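Long-range contacts in UDP-N-Acetylenolpyruvylglucosamine Reductase (Thermus caldophilus, PDB 2GQU), which probably reduces UDP-N-acetylenolpyruvoylglucosamine to UDP-N-acetylmuramate with NADPH and a bound FAD, a step in building the bacterial cell wall: residues E29-L34 with A66-T71; A130-H135 with V162-L167; G198-N203 with L262-W267. All blocks are in the same frame, centred on the assembly; numbering follows the deposited sequence.

Contact 1 (E29-L34 with A66-T71)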
loop_
_atom_site.group_PDB
_atom_site.type_symbol
_atom_site.label_atom_id
_atom_site.label_comp_id
_atom_site.label_asym_id
_atom_site.label_seq_id
_atom_site.Cartn_x
_atom_site.Cartn_y
_atom_site.Cartn_z
ATOM N N GLU A 29 7.226 -10.769 -15.251
ATOM C CA GLU A 29 7.938 -11.797 -14.499
ATOM C C GLU A 29 9.465 -11.689 -14.528
ATOM O O GLU A 29 10.143 -12.292 -13.690
ATOM C CB GLU A 29 7.516 -13.202 -14.966
ATOM C CG GLU A 29 6.076 -13.568 -14.655
ATOM C CD GLU A 29 5.800 -15.053 -14.822
ATOM O OE1 GLU A 29 6.721 -15.798 -15.203
ATOM O OE2 GLU A 29 4.670 -15.481 -14.552
ATOM N N THR A 30 10.011 -10.939 -15.490
ATOM C CA THR A 30 11.466 -10.828 -15.655
ATOM C C THR A 30 11.904 -9.392 -15.924
ATOM O O THR A 30 11.081 -8.549 -16.288
ATOM C CB THR A 30 11.978 -11.710 -16.823
ATOM O OG1 THR A 30 11.515 -11.157 -18.054
ATOM C CG2 THR A 30 11.484 -13.133 -16.699
ATOM N N ARG A 31 13.204 -9.125 -15.756
ATOM C CA ARG A 31 13.781 -7.797 -16.036
ATOM C C ARG A 31 13.481 -7.359 -17.474
ATOM O O ARG A 31 13.105 -6.211 -17.716
ATOM C CB ARG A 31 15.307 -7.776 -15.791
ATOM C CG ARG A 31 15.789 -7.851 -14.319
ATOM C CD ARG A 31 17.331 -7.661 -14.262
ATOM N NE ARG A 31 17.935 -7.845 -12.931
ATOM C CZ ARG A 31 17.971 -6.903 -11.992
ATOM N NH1 ARG A 31 17.425 -5.721 -12.232
ATOM N NH2 ARG A 31 18.539 -7.137 -10.814
ATOM N N GLU A 32 13.640 -8.279 -18.425
ATOM C CA GLU A 32 13.438 -7.956 -19.837
ATOM C C GLU A 32 11.960 -7.699 -20.150
ATOM O O GLU A 32 11.647 -6.851 -20.979
ATOM C CB GLU A 32 14.002 -9.047 -20.757
ATOM C CG GLU A 32 15.517 -9.072 -20.833
ATOM C CD GLU A 32 16.125 -7.761 -21.323
ATOM O OE1 GLU A 32 15.612 -7.164 -22.298
ATOM O OE2 GLU A 32 17.132 -7.326 -20.729
ATOM N N GLU A 33 11.066 -8.413 -19.466
ATOM C CA GLU A 33 9.630 -8.197 -19.613
ATOM C C GLU A 33 9.223 -6.830 -19.066
ATOM O O GLU A 33 8.349 -6.156 -19.625
ATOM C CB GLU A 33 8.850 -9.300 -18.906
ATOM C CG GLU A 33 8.829 -10.619 -19.692
ATOM C CD GLU A 33 8.087 -11.716 -18.973
ATOM O OE1 GLU A 33 7.959 -12.823 -19.540
ATOM O OE2 GLU A 33 7.615 -11.490 -17.839
ATOM N N LEU A 34 9.868 -6.422 -17.979
ATOM C CA LEU A 34 9.657 -5.084 -17.439
ATOM C C LEU A 34 10.090 -4.015 -18.435
ATOM O O LEU A 34 9.387 -3.037 -18.611
ATOM C CB LEU A 34 10.367 -4.896 -16.098
ATOM C CG LEU A 34 10.064 -3.578 -15.361
ATOM C CD1 LEU A 34 8.564 -3.378 -15.112
ATOM C CD2 LEU A 34 10.823 -3.530 -14.065
ATOM N N ALA A 66 5.483 -9.866 -10.803
ATOM C CA ALA A 66 5.407 -11.257 -10.361
ATOM C C ALA A 66 6.704 -11.984 -10.738
ATOM O O ALA A 66 7.741 -11.338 -10.906
ATOM C CB ALA A 66 4.173 -11.917 -10.977
ATOM N N GLY A 67 6.669 -13.317 -10.821
ATOM C CA GLY A 67 7.867 -14.082 -11.186
ATOM C C GLY A 67 9.056 -13.754 -10.303
ATOM O O GLY A 67 8.969 -13.855 -9.075
ATOM N N GLU A 68 10.155 -13.332 -10.927
ATOM C CA GLU A 68 11.386 -13.040 -10.205
ATOM C C GLU A 68 11.187 -11.928 -9.174
ATOM O O GLU A 68 11.905 -11.861 -8.185
ATOM C CB GLU A 68 12.510 -12.654 -11.160
ATOM C CG GLU A 68 13.875 -12.715 -10.527
ATOM C CD GLU A 68 14.759 -11.539 -10.914
ATOM O OE1 GLU A 68 15.765 -11.320 -10.188
ATOM O OE2 GLU A 68 14.455 -10.820 -11.914
ATOM N N PHE A 69 10.205 -11.066 -9.416
ATOM C CA PHE A 69 9.948 -9.957 -8.499
ATOM C C PHE A 69 9.201 -10.369 -7.227
ATOM O O PHE A 69 8.991 -9.537 -6.347
ATOM C CB PHE A 69 9.197 -8.853 -9.227
ATOM C CG PHE A 69 9.920 -8.347 -10.434
ATOM C CD1 PHE A 69 9.507 -8.715 -11.710
ATOM C CD2 PHE A 69 11.049 -7.546 -10.288
ATOM C CE1 PHE A 69 10.181 -8.244 -12.829
ATOM C CE2 PHE A 69 11.740 -7.072 -11.399
ATOM C CZ PHE A 69 11.305 -7.418 -12.672
ATOM N N GLN A 70 8.812 -11.643 -7.145
ATOM C CA GLN A 70 8.139 -12.212 -5.963
ATOM C C GLN A 70 9.069 -13.140 -5.158
ATOM O O GLN A 70 8.672 -13.708 -4.137
ATOM C CB GLN A 70 6.887 -12.997 -6.383
ATOM C CG GLN A 70 5.632 -12.187 -6.503
ATOM C CD GLN A 70 4.463 -13.030 -7.002
ATOM O OE1 GLN A 70 3.375 -13.033 -6.415
ATOM N NE2 GLN A 70 4.686 -13.751 -8.089
ATOM N N THR A 71 10.301 -13.303 -5.628
ATOM C CA THR A 71 11.288 -14.106 -4.916
ATOM C C THR A 71 11.986 -13.247 -3.868
ATOM O O THR A 71 12.117 -12.029 -4.052
ATOM C CB THR A 71 12.305 -14.748 -5.893
ATOM O OG1 THR A 71 12.942 -13.740 -6.661
ATOM C CG2 THR A 71 11.603 -15.656 -6.837
HETATM O O HOH W 1 14.784 -11.176 -14.616
#
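The ring of Phe69 runs in under the start of helix 31-37 and meets backbone more than side chain. Its CE1 edge faces the carbonyl of Thr30, with O lying near the ring plane 3.6 Å from CE1, an approach that suits the faintly positive rim of an aromatic ring. CG stands opposite the carbonyl carbon of Phe69, beside N (chi1 -57°), and this carries the ring out to the helix, where CZ comes within 4.2 Å of Leu34 CD2, the side chains meeting obliquely. Strands 22-28 and 161-171 also touch the Phe69 side chain, through Val28, Thr163 and Arg164. An alanine in place of Phe69 would be likely to leave Leu34 without this apolar neighbour and open a gap beneath the first turn of the helix.

That turn begins with a capping box: Thr30 OG1 accepts from Glu33 N, while Glu33 OE2 takes Glu29 N at 2.7 Å and, weakly, Thr30 N. The two segments are tied by Glu68 N, which donates to Glu29 O at 3.0 Å. Gly67 suits this close passage, since it has positive phi and a CB would collide with Glu29 CB. Arg31 and Glu68 pass obliquely, CG to OE2 4.0 Å, guanidinium and carboxylate planes 61° apart; each has its salt bridge elsewhere, with Glu132 and Arg164 respectively. A water joins the backbone N of Arg31 to Glu68 OE2, accepting from the first and donating to the second.

Contact 2 (A130-H135 with V162-L167). With FAD (flavin-adenine dinucleotide), chain B.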
loop_
_atom_site.group_PDB
_atom_site.type_symbol
_atom_site.label_atom_id
_atom_site.label_comp_id
_atom_site.label_asym_id
_atom_site.label_seq_id
_atom_site.Cartn_x
_atom_site.Cartn_y
_atom_site.Cartn_z
ATOM N N ALA A 130 18.892 -0.802 0.887
ATOM C CA ALA A 130 19.109 -0.420 -0.510
ATOM C C ALA A 130 17.822 -0.676 -1.261
ATOM O O ALA A 130 17.033 -1.539 -0.878
ATOM C CB ALA A 130 20.250 -1.225 -1.148
ATOM N N VAL A 131 17.629 0.046 -2.354
ATOM C CA VAL A 131 16.417 -0.100 -3.143
ATOM C C VAL A 131 16.801 -0.090 -4.617
ATOM O O VAL A 131 17.457 0.855 -5.071
ATOM C CB VAL A 131 15.423 1.064 -2.882
ATOM C CG1 VAL A 131 14.147 0.904 -3.704
ATOM C CG2 VAL A 131 15.076 1.192 -1.388
ATOM N N GLU A 132 16.401 -1.126 -5.359
ATOM C CA GLU A 132 16.579 -1.133 -6.818
ATOM C C GLU A 132 15.350 -0.463 -7.432
ATOM O O GLU A 132 14.213 -0.829 -7.116
ATOM C CB GLU A 132 16.729 -2.561 -7.346
ATOM C CG GLU A 132 17.021 -2.597 -8.825
ATOM C CD GLU A 132 17.175 -3.999 -9.350
ATOM O OE1 GLU A 132 18.326 -4.469 -9.524
ATOM O OE2 GLU A 132 16.139 -4.632 -9.600
ATOM N N VAL A 133 15.581 0.519 -8.309
ATOM C CA VAL A 133 14.486 1.245 -8.961
ATOM C C VAL A 133 14.735 1.232 -10.450
ATOM O O VAL A 133 15.829 1.582 -10.894
ATOM C CB VAL A 133 14.376 2.733 -8.484
ATOM C CG1 VAL A 133 13.249 3.461 -9.187
ATOM C CG2 VAL A 133 14.158 2.816 -6.973
ATOM N N PHE A 134 13.712 0.834 -11.203
ATOM C CA PHE A 134 13.742 0.858 -12.659
ATOM C C PHE A 134 13.132 2.174 -13.132
ATOM O O PHE A 134 11.978 2.473 -12.816
ATOM C CB PHE A 134 12.961 -0.335 -13.223
ATOM C CG PHE A 134 12.906 -0.369 -14.725
ATOM C CD1 PHE A 134 11.833 0.212 -15.405
ATOM C CD2 PHE A 134 13.917 -0.985 -15.454
ATOM C CE1 PHE A 134 11.771 0.193 -16.804
ATOM C CE2 PHE A 134 13.867 -1.009 -16.855
ATOM C CZ PHE A 134 12.793 -0.422 -17.524
ATOM N N HIS A 135 13.909 2.948 -13.894
ATOM C CA HIS A 135 13.406 4.188 -14.483
ATOM C C HIS A 135 14.272 4.561 -15.685
ATOM O O HIS A 135 15.437 4.165 -15.756
ATOM C CB HIS A 135 13.321 5.327 -13.434
ATOM C CG HIS A 135 14.640 5.760 -12.877
ATOM N ND1 HIS A 135 15.344 6.840 -13.373
ATOM C CD2 HIS A 135 15.374 5.269 -11.851
ATOM C CE1 HIS A 135 16.463 6.982 -12.680
ATOM N NE2 HIS A 135 16.495 6.052 -11.739
ATOM N N VAL A 162 9.897 0.425 -8.134
ATOM C CA VAL A 162 10.717 -0.294 -7.156
ATOM C C VAL A 162 10.645 -1.767 -7.547
ATOM O O VAL A 162 9.553 -2.317 -7.659
ATOM C CB VAL A 162 10.182 -0.079 -5.728
ATOM C CG1 VAL A 162 10.940 -0.935 -4.725
ATOM C CG2 VAL A 162 10.245 1.431 -5.372
ATOM N N THR A 163 11.804 -2.392 -7.756
ATOM C CA THR A 163 11.848 -3.787 -8.237
ATOM C C THR A 163 12.355 -4.799 -7.191
ATOM O O THR A 163 11.945 -5.955 -7.189
ATOM C CB THR A 163 12.721 -3.890 -9.501
ATOM O OG1 THR A 163 13.961 -3.203 -9.276
ATOM C CG2 THR A 163 12.001 -3.254 -10.685
ATOM N N ARG A 164 13.222 -4.349 -6.292
ATOM C CA ARG A 164 13.814 -5.204 -5.273
ATOM C C ARG A 164 14.382 -4.313 -4.175
ATOM O O ARG A 164 14.751 -3.152 -4.444
ATOM C CB ARG A 164 14.956 -6.048 -5.876
ATOM C CG ARG A 164 14.617 -7.441 -6.314
ATOM C CD ARG A 164 15.721 -7.986 -7.271
ATOM N NE ARG A 164 15.150 -8.682 -8.418
ATOM C CZ ARG A 164 15.052 -8.162 -9.631
ATOM N NH1 ARG A 164 15.516 -6.958 -9.864
ATOM N NH2 ARG A 164 14.505 -8.856 -10.622
ATOM N N VAL A 165 14.464 -4.845 -2.957
ATOM C CA VAL A 165 15.075 -4.112 -1.834
ATOM C C VAL A 165 16.009 -5.010 -1.037
ATOM O O VAL A 165 15.921 -6.236 -1.127
ATOM C CB VAL A 165 14.010 -3.523 -0.852
ATOM C CG1 VAL A 165 13.011 -2.592 -1.584
ATOM C CG2 VAL A 165 13.291 -4.636 -0.097
ATOM N N ARG A 166 16.903 -4.374 -0.287
ATOM C CA ARG A 166 17.647 -5.025 0.783
ATOM C C ARG A 166 17.125 -4.464 2.097
ATOM O O ARG A 166 17.033 -3.248 2.291
ATOM C CB ARG A 166 19.145 -4.747 0.677
ATOM C CG ARG A 166 19.824 -5.314 -0.520
ATOM C CD ARG A 166 21.307 -5.251 -0.273
ATOM N NE ARG A 166 21.630 -6.116 0.861
ATOM C CZ ARG A 166 22.197 -7.319 0.762
ATOM N NH1 ARG A 166 22.591 -7.777 -0.412
ATOM N NH2 ARG A 166 22.410 -8.043 1.856
ATOM N N LEU A 167 16.774 -5.357 3.009
ATOM C CA LEU A 167 16.212 -4.950 4.282
ATOM C C LEU A 167 17.287 -4.751 5.341
ATOM O O LEU A 167 18.334 -5.411 5.308
ATOM C CB LEU A 167 15.184 -5.994 4.749
ATOM C CG LEU A 167 13.962 -6.198 3.845
ATOM C CD1 LEU A 167 13.137 -7.400 4.297
ATOM C CD2 LEU A 167 13.089 -4.941 3.768
HETATM P PA FAD B . -1.005 0.024 -4.054
HETATM O O1A FAD B . -1.136 -1.032 -5.100
HETATM O O2A FAD B . -2.241 0.412 -3.353
HETATM O O5B FAD B . -0.341 1.290 -4.747
HETATM C C5B FAD B . -0.109 2.475 -3.986
HETATM C C4B FAD B . 0.905 3.373 -4.693
HETATM O O4B FAD B . 2.164 2.714 -4.763
HETATM C C3B FAD B . 0.529 3.736 -6.134
HETATM O O3B FAD B . 1.042 5.029 -6.403
HETATM C C2B FAD B . 1.262 2.674 -6.949
HETATM O O2B FAD B . 1.533 3.024 -8.300
HETATM C C1B FAD B . 2.540 2.575 -6.127
HETATM N N9A FAD B . 3.286 1.324 -6.296
HETATM C C8A FAD B . 2.890 0.046 -5.996
HETATM N N7A FAD B . 3.906 -0.800 -6.282
HETATM C C5A FAD B . 4.964 -0.066 -6.740
HETATM C C6A FAD B . 6.265 -0.384 -7.160
HETATM N N6A FAD B . 6.720 -1.643 -7.207
HETATM N N1A FAD B . 7.090 0.638 -7.579
HETATM C C2A FAD B . 6.684 1.954 -7.579
HETATM N N3A FAD B . 5.418 2.284 -7.160
HETATM C C4A FAD B . 4.574 1.281 -6.745
HETATM N N1 FAD B . -0.639 2.160 5.375
HETATM C C2 FAD B . 0.234 2.630 6.335
HETATM O O2 FAD B . 1.107 3.389 5.993
HETATM N N3 FAD B . 0.139 2.196 7.643
HETATM C C4 FAD B . -0.832 1.291 8.012
HETATM O O4 FAD B . -0.890 0.938 9.188
HETATM C C4X FAD B . -1.735 0.815 7.054
HETATM N N5 FAD B . -2.739 -0.068 7.375
HETATM C C5X FAD B . -3.609 -0.525 6.411
HETATM C C6 FAD B . -4.607 -1.422 6.757
HETATM C C7 FAD B . -5.495 -1.891 5.803
HETATM C C7M FAD B . -6.546 -2.862 6.251
HETATM C C8 FAD B . -5.388 -1.449 4.477
HETATM C C8M FAD B . -6.336 -1.943 3.425
HETATM C C9 FAD B . -4.400 -0.549 4.127
HETATM C C9A FAD B . -3.503 -0.072 5.086
HETATM N N10 FAD B . -2.504 0.840 4.762
HETATM C C10 FAD B . -1.623 1.270 5.734
HETATM C "C1'" FAD B . -2.434 1.518 3.427
HETATM C "C2'" FAD B . -1.590 0.706 2.446
HETATM O "O2'" FAD B . -1.496 -0.660 2.851
HETATM C "C3'" FAD B . -0.204 1.331 2.203
HETATM O "O3'" FAD B . -0.259 2.627 1.634
HETATM C "C4'" FAD B . 0.664 0.416 1.356
HETATM O "O4'" FAD B . 2.025 0.850 1.364
HETATM C "C5'" FAD B . 0.155 0.299 -0.074
HETATM O "O5'" FAD B . 0.887 -0.729 -0.720
HETATM P P FAD B . 0.263 -1.522 -1.959
HETATM O O1P FAD B . 1.245 -2.565 -2.417
HETATM O O2P FAD B . -1.098 -2.049 -1.657
HETATM O O3P FAD B . 0.225 -0.341 -3.060
#
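At the edge of the Arg164 guanidinium, near its plane, sits the carboxylate of Glu132, turned 85° against it, and Phe69 packs against the same arginine. The Phe134 ring meets Phe139 edge-to-face, and the adenine of FAD is met along the side that carries N1A and N6A by the backbone of Val162, whose N donates to N1A at 2.9 Å and whose O accepts from N6A at 2.9 Å. The salt bridge runs from OE2 of Glu132 to NH1 of Arg164 at a modelled 2.4 Å, a value too short to be taken literally. The same OE2 accepts from Thr163 OG1 at 2.6 Å, through the anti lone pair that points away from OE1. Glu132 is extended, CG opposite its backbone N (chi1 -176°), which lays it alongside Arg164, pointing the same way. Thr163 turns its hydroxyl between its own N and carbonyl carbon, toward the acid, leaving CG2 for Phe134 CB. This buried acid is probably balanced further by Arg31, which forms a salt bridge with OE1, while Glu68 takes NH2 of Arg164.

These residues belong to neighbouring strands, 128-135 and 161-171, of one antiparallel sheet; the first lies in the FAD-binding domain, and the short segments run at 161° to each other. Val131 faces Val165 in a non-hydrogen-bonded pair, and Ala130 pairs with Arg166, whose N donates to Ala130 O. Thr163 N reaches Glu132 O at 2.9 Å, almost straight. Val131 CG1 rests 3.8 Å from Val162 CG1, and Val133 CG2 approaches Val162 CG2; beta-branched valines suit extended strands and make an apolar face.

Contact 3 (G198-N203 with L262-W267); sequences GCAFKN and LEWEVW. With EPU (uridine-diphosphate-2(N-acetylglucosaminyl) butyric acid), chain C.
The methyl of Ala200 fits against the broad indole of Trp264, CB standing over one face of the six-membered ring, 3.7 Å from its centroid in a CH-pi contact. The small residue lets its own backbone follow, and CA also lies over that face. Beside it, CD2 of Leu262 sits against Ala200 O at 3.2 Å and against Phe201 CE2 at 3.9 Å.

The Ala200 carbonyl also accepts a short 2.6 Å bond from Glu263 N, and a weak one from Trp264 N. Lys202 holds CG between its N and carbonyl carbon (chi1 40°); its later bends fold the chain back, bringing NZ to Leu262 O at 3.0 Å.

Glu263 stretches past Cys199, the probable proton donor, toward the bound uridine-diphosphate ligand (EPU): OE1 lies 2.6 Å from EPU O2E, and OE2 has a salt bridge with Arg152, another probable active-site residue. Cys199 N donates to EPU O1E at 2.8 Å. Its SG, turned away from its carbonyl carbon (chi1 -79°), lies 3.6 Å from EPU C2E and C3E. Gly198 fits just before it because its phi is positive and a CB would strike EPU O1E.

Behind this substrate wall, helix 244-257 packs on Phe201 and Trp264, strand 235-238 meets Ala200 and Trp264 through Ile236, and the chain continues from Trp264 into strand 265-267, which pairs in parallel with strand 51-53.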
loop_
_atom_site.group_PDB
_atom_site.type_symbol
_atom_site.label_atom_id
_atom_site.label_comp_id
_atom_site.label_asym_id
_atom_site.label_seq_id
_atom_site.Cartn_x
_atom_site.Cartn_y
_atom_site.Cartn_z
ATOM N N GLY A 198 -7.834 0.923 4.054
ATOM C CA GLY A 198 -7.212 1.448 5.265
ATOM C C GLY A 198 -7.728 2.838 5.572
ATOM O O GLY A 198 -8.902 3.134 5.319
ATOM N N CYS A 199 -6.860 3.695 6.107
ATOM C CA CYS A 199 -7.260 5.061 6.428
ATOM C C CYS A 199 -7.466 5.884 5.169
ATOM O O CYS A 199 -6.552 6.015 4.363
ATOM C CB CYS A 199 -6.219 5.739 7.308
ATOM S SG CYS A 199 -6.358 5.244 9.011
ATOM N N ALA A 200 -8.669 6.430 5.000
ATOM C CA ALA A 200 -8.962 7.254 3.828
ATOM C C ALA A 200 -8.238 8.598 3.847
ATOM O O ALA A 200 -7.790 9.072 2.805
ATOM C CB ALA A 200 -10.472 7.471 3.692
ATOM N N PHE A 201 -8.147 9.205 5.028
ATOM C CA PHE A 201 -7.577 10.537 5.178
ATOM C C PHE A 201 -6.248 10.491 5.918
ATOM O O PHE A 201 -6.064 9.706 6.842
ATOM C CB PHE A 201 -8.563 11.482 5.884
ATOM C CG PHE A 201 -9.892 11.611 5.174
ATOM C CD1 PHE A 201 -11.004 10.881 5.591
ATOM C CD2 PHE A 201 -10.029 12.470 4.086
ATOM C CE1 PHE A 201 -12.221 10.994 4.913
ATOM C CE2 PHE A 201 -11.233 12.585 3.412
ATOM C CZ PHE A 201 -12.331 11.859 3.825
ATOM N N LYS A 202 -5.317 11.345 5.515
ATOM C CA LYS A 202 -4.097 11.494 6.302
ATOM C C LYS A 202 -4.408 12.212 7.616
ATOM O O LYS A 202 -5.331 13.010 7.677
ATOM C CB LYS A 202 -3.026 12.244 5.523
ATOM C CG LYS A 202 -3.515 13.409 4.696
ATOM C CD LYS A 202 -2.352 14.141 4.000
ATOM C CE LYS A 202 -1.384 13.204 3.286
ATOM N NZ LYS A 202 -1.929 12.694 1.995
ATOM N N ASN A 203 -3.642 11.924 8.670
ATOM C CA ASN A 203 -3.822 12.632 9.941
ATOM C C ASN A 203 -3.212 14.012 9.842
ATOM O O ASN A 203 -2.061 14.129 9.404
ATOM C CB ASN A 203 -3.105 11.914 11.087
ATOM C CG ASN A 203 -3.808 10.671 11.549
ATOM O OD1 ASN A 203 -5.028 10.515 11.382
ATOM N ND2 ASN A 203 -3.046 9.774 12.176
ATOM N N LEU A 262 -7.098 13.428 1.480
ATOM C CA LEU A 262 -7.024 11.985 1.254
ATOM C C LEU A 262 -5.623 11.408 1.437
ATOM O O LEU A 262 -4.642 12.002 0.982
ATOM C CB LEU A 262 -7.496 11.636 -0.154
ATOM C CG LEU A 262 -8.995 11.503 -0.395
ATOM C CD1 LEU A 262 -9.248 11.078 -1.840
ATOM C CD2 LEU A 262 -9.607 10.499 0.569
ATOM N N GLU A 263 -5.537 10.246 2.082
ATOM C CA GLU A 263 -4.315 9.431 2.032
ATOM C C GLU A 263 -4.326 8.542 0.784
ATOM O O GLU A 263 -3.280 8.317 0.176
ATOM C CB GLU A 263 -4.108 8.579 3.300
ATOM C CG GLU A 263 -2.948 7.551 3.197
ATOM C CD GLU A 263 -2.655 6.823 4.508
ATOM O OE1 GLU A 263 -2.500 5.579 4.501
ATOM O OE2 GLU A 263 -2.546 7.502 5.546
ATOM N N TRP A 264 -5.511 8.054 0.410
ATOM C CA TRP A 264 -5.659 7.250 -0.794
ATOM C C TRP A 264 -5.135 7.969 -2.021
ATOM O O TRP A 264 -5.288 9.190 -2.151
ATOM C CB TRP A 264 -7.117 6.984 -1.088
ATOM C CG TRP A 264 -7.836 6.153 -0.115
ATOM C CD1 TRP A 264 -7.324 5.247 0.772
ATOM C CD2 TRP A 264 -9.246 6.107 0.018
ATOM N NE1 TRP A 264 -8.355 4.648 1.474
ATOM C CE2 TRP A 264 -9.544 5.164 1.020
ATOM C CE3 TRP A 264 -10.293 6.787 -0.614
ATOM C CZ2 TRP A 264 -10.852 4.876 1.401
ATOM C CZ3 TRP A 264 -11.581 6.511 -0.230
ATOM C CH2 TRP A 264 -11.851 5.566 0.772
ATOM N N GLU A 265 -4.546 7.189 -2.914
ATOM C CA GLU A 265 -4.241 7.607 -4.287
ATOM C C GLU A 265 -5.482 7.319 -5.120
ATOM O O GLU A 265 -6.063 6.223 -5.035
ATOM C CB GLU A 265 -3.083 6.779 -4.839
ATOM C CG GLU A 265 -1.710 7.470 -4.881
ATOM C CD GLU A 265 -1.261 7.820 -6.299
ATOM O OE1 GLU A 265 -1.234 6.934 -7.183
ATOM O OE2 GLU A 265 -0.912 8.993 -6.534
ATOM N N VAL A 266 -5.896 8.297 -5.920
ATOM C CA VAL A 266 -7.049 8.116 -6.788
ATOM C C VAL A 266 -6.578 7.848 -8.219
ATOM O O VAL A 266 -5.713 8.562 -8.728
ATOM C CB VAL A 266 -8.011 9.348 -6.728
ATOM C CG1 VAL A 266 -9.102 9.226 -7.768
ATOM C CG2 VAL A 266 -8.634 9.481 -5.323
ATOM N N TRP A 267 -7.141 6.811 -8.842
ATOM C CA TRP A 267 -6.895 6.483 -10.250
ATOM C C TRP A 267 -8.195 6.657 -11.038
ATOM O O TRP A 267 -9.226 6.112 -10.653
ATOM C CB TRP A 267 -6.425 5.027 -10.396
ATOM C CG TRP A 267 -4.984 4.766 -10.044
ATOM C CD1 TRP A 267 -4.121 5.597 -9.387
ATOM C CD2 TRP A 267 -4.252 3.559 -10.315
ATOM N NE1 TRP A 267 -2.884 4.990 -9.251
ATOM C CE2 TRP A 267 -2.944 3.735 -9.804
ATOM C CE3 TRP A 267 -4.581 2.340 -10.934
ATOM C CZ2 TRP A 267 -1.954 2.737 -9.900
ATOM C CZ3 TRP A 267 -3.596 1.349 -11.033
ATOM C CH2 TRP A 267 -2.297 1.557 -10.517
HETATM N N1U EPU C . -10.278 6.450 17.854
HETATM C C2U EPU C . -11.535 7.066 18.068
HETATM N N3U EPU C . -12.476 7.028 17.120
HETATM C C4U EPU C . -12.243 6.497 15.909
HETATM C C5U EPU C . -11.010 5.944 15.591
HETATM C C6U EPU C . -10.002 5.968 16.544
HETATM O O2U EPU C . -11.809 7.551 19.184
HETATM O O4U EPU C . -13.153 6.492 15.059
HETATM C C1D EPU C . -9.139 6.866 18.679
HETATM C C2D EPU C . -8.509 5.547 19.103
HETATM O O2D EPU C . -9.204 4.965 20.215
HETATM C C3D EPU C . -7.091 5.934 19.436
HETATM C C4D EPU C . -6.847 7.221 18.651
HETATM O O4D EPU C . -8.097 7.639 18.087
HETATM O O3D EPU C . -7.018 6.183 20.844
HETATM C C5D EPU C . -5.855 6.972 17.521
HETATM O O5D EPU C . -6.391 5.929 16.707
HETATM P PA EPU C . -5.423 4.827 16.044
HETATM O O1A EPU C . -4.554 4.222 17.118
HETATM O O2A EPU C . -6.235 3.918 15.152
HETATM O O3A EPU C . -4.456 5.726 15.108
HETATM P PB EPU C . -4.861 6.648 13.838
HETATM O O1B EPU C . -4.092 7.942 13.977
HETATM O O2B EPU C . -6.361 6.687 13.618
HETATM C C1 EPU C . -2.808 5.789 12.465
HETATM C C2 EPU C . -2.474 5.465 11.017
HETATM C C3 EPU C . -2.852 4.029 10.709
HETATM C C4 EPU C . -2.010 3.123 11.606
HETATM C C5 EPU C . -2.278 3.448 13.083
HETATM C C6 EPU C . -1.300 2.726 14.010
HETATM C C7 EPU C . -2.207 7.479 9.762
HETATM C C8 EPU C . -2.748 8.470 8.796
HETATM N N2 EPU C . -3.020 6.464 10.104
HETATM O O1 EPU C . -4.224 5.785 12.638
HETATM O O3 EPU C . -2.503 3.816 9.357
HETATM O O4 EPU C . -2.288 1.746 11.346
HETATM O O5 EPU C . -2.156 4.854 13.335
HETATM O O6 EPU C . -0.067 3.471 14.075
HETATM O O7 EPU C . -1.076 7.603 10.203
HETATM C C1E EPU C . -3.395 3.666 7.125
HETATM O O1E EPU C . -4.148 3.214 6.244
HETATM O O2E EPU C . -2.493 4.510 6.904
HETATM C C2E EPU C . -3.491 3.210 8.495
HETATM C C3E EPU C . -4.370 2.301 8.911
HETATM O O HOH W 2 -4.566 8.114 8.268
#

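Contacts 1, 2 and 3 follow one another along the chain, each closing before the next opens. Contacts 1 and 2 are neighbours, their centres 13 Å apart: helix 31-37 and the turn at 66-71 lie against strands 128-135 and 161-171, joined by salt bridges and by packing of Leu34 on Thr163. Contact 3 lies across the chain's centre, its centre 29 Å from that of contact 1 and 24 Å from that of contact 2, in the C-terminal family region. FAD reaches both contact 2 and contact 3: Val162 holds its adenine, while segment 262-267 binds it through Glu265 and segment 198-203 lies near the flavin beside the substrate site.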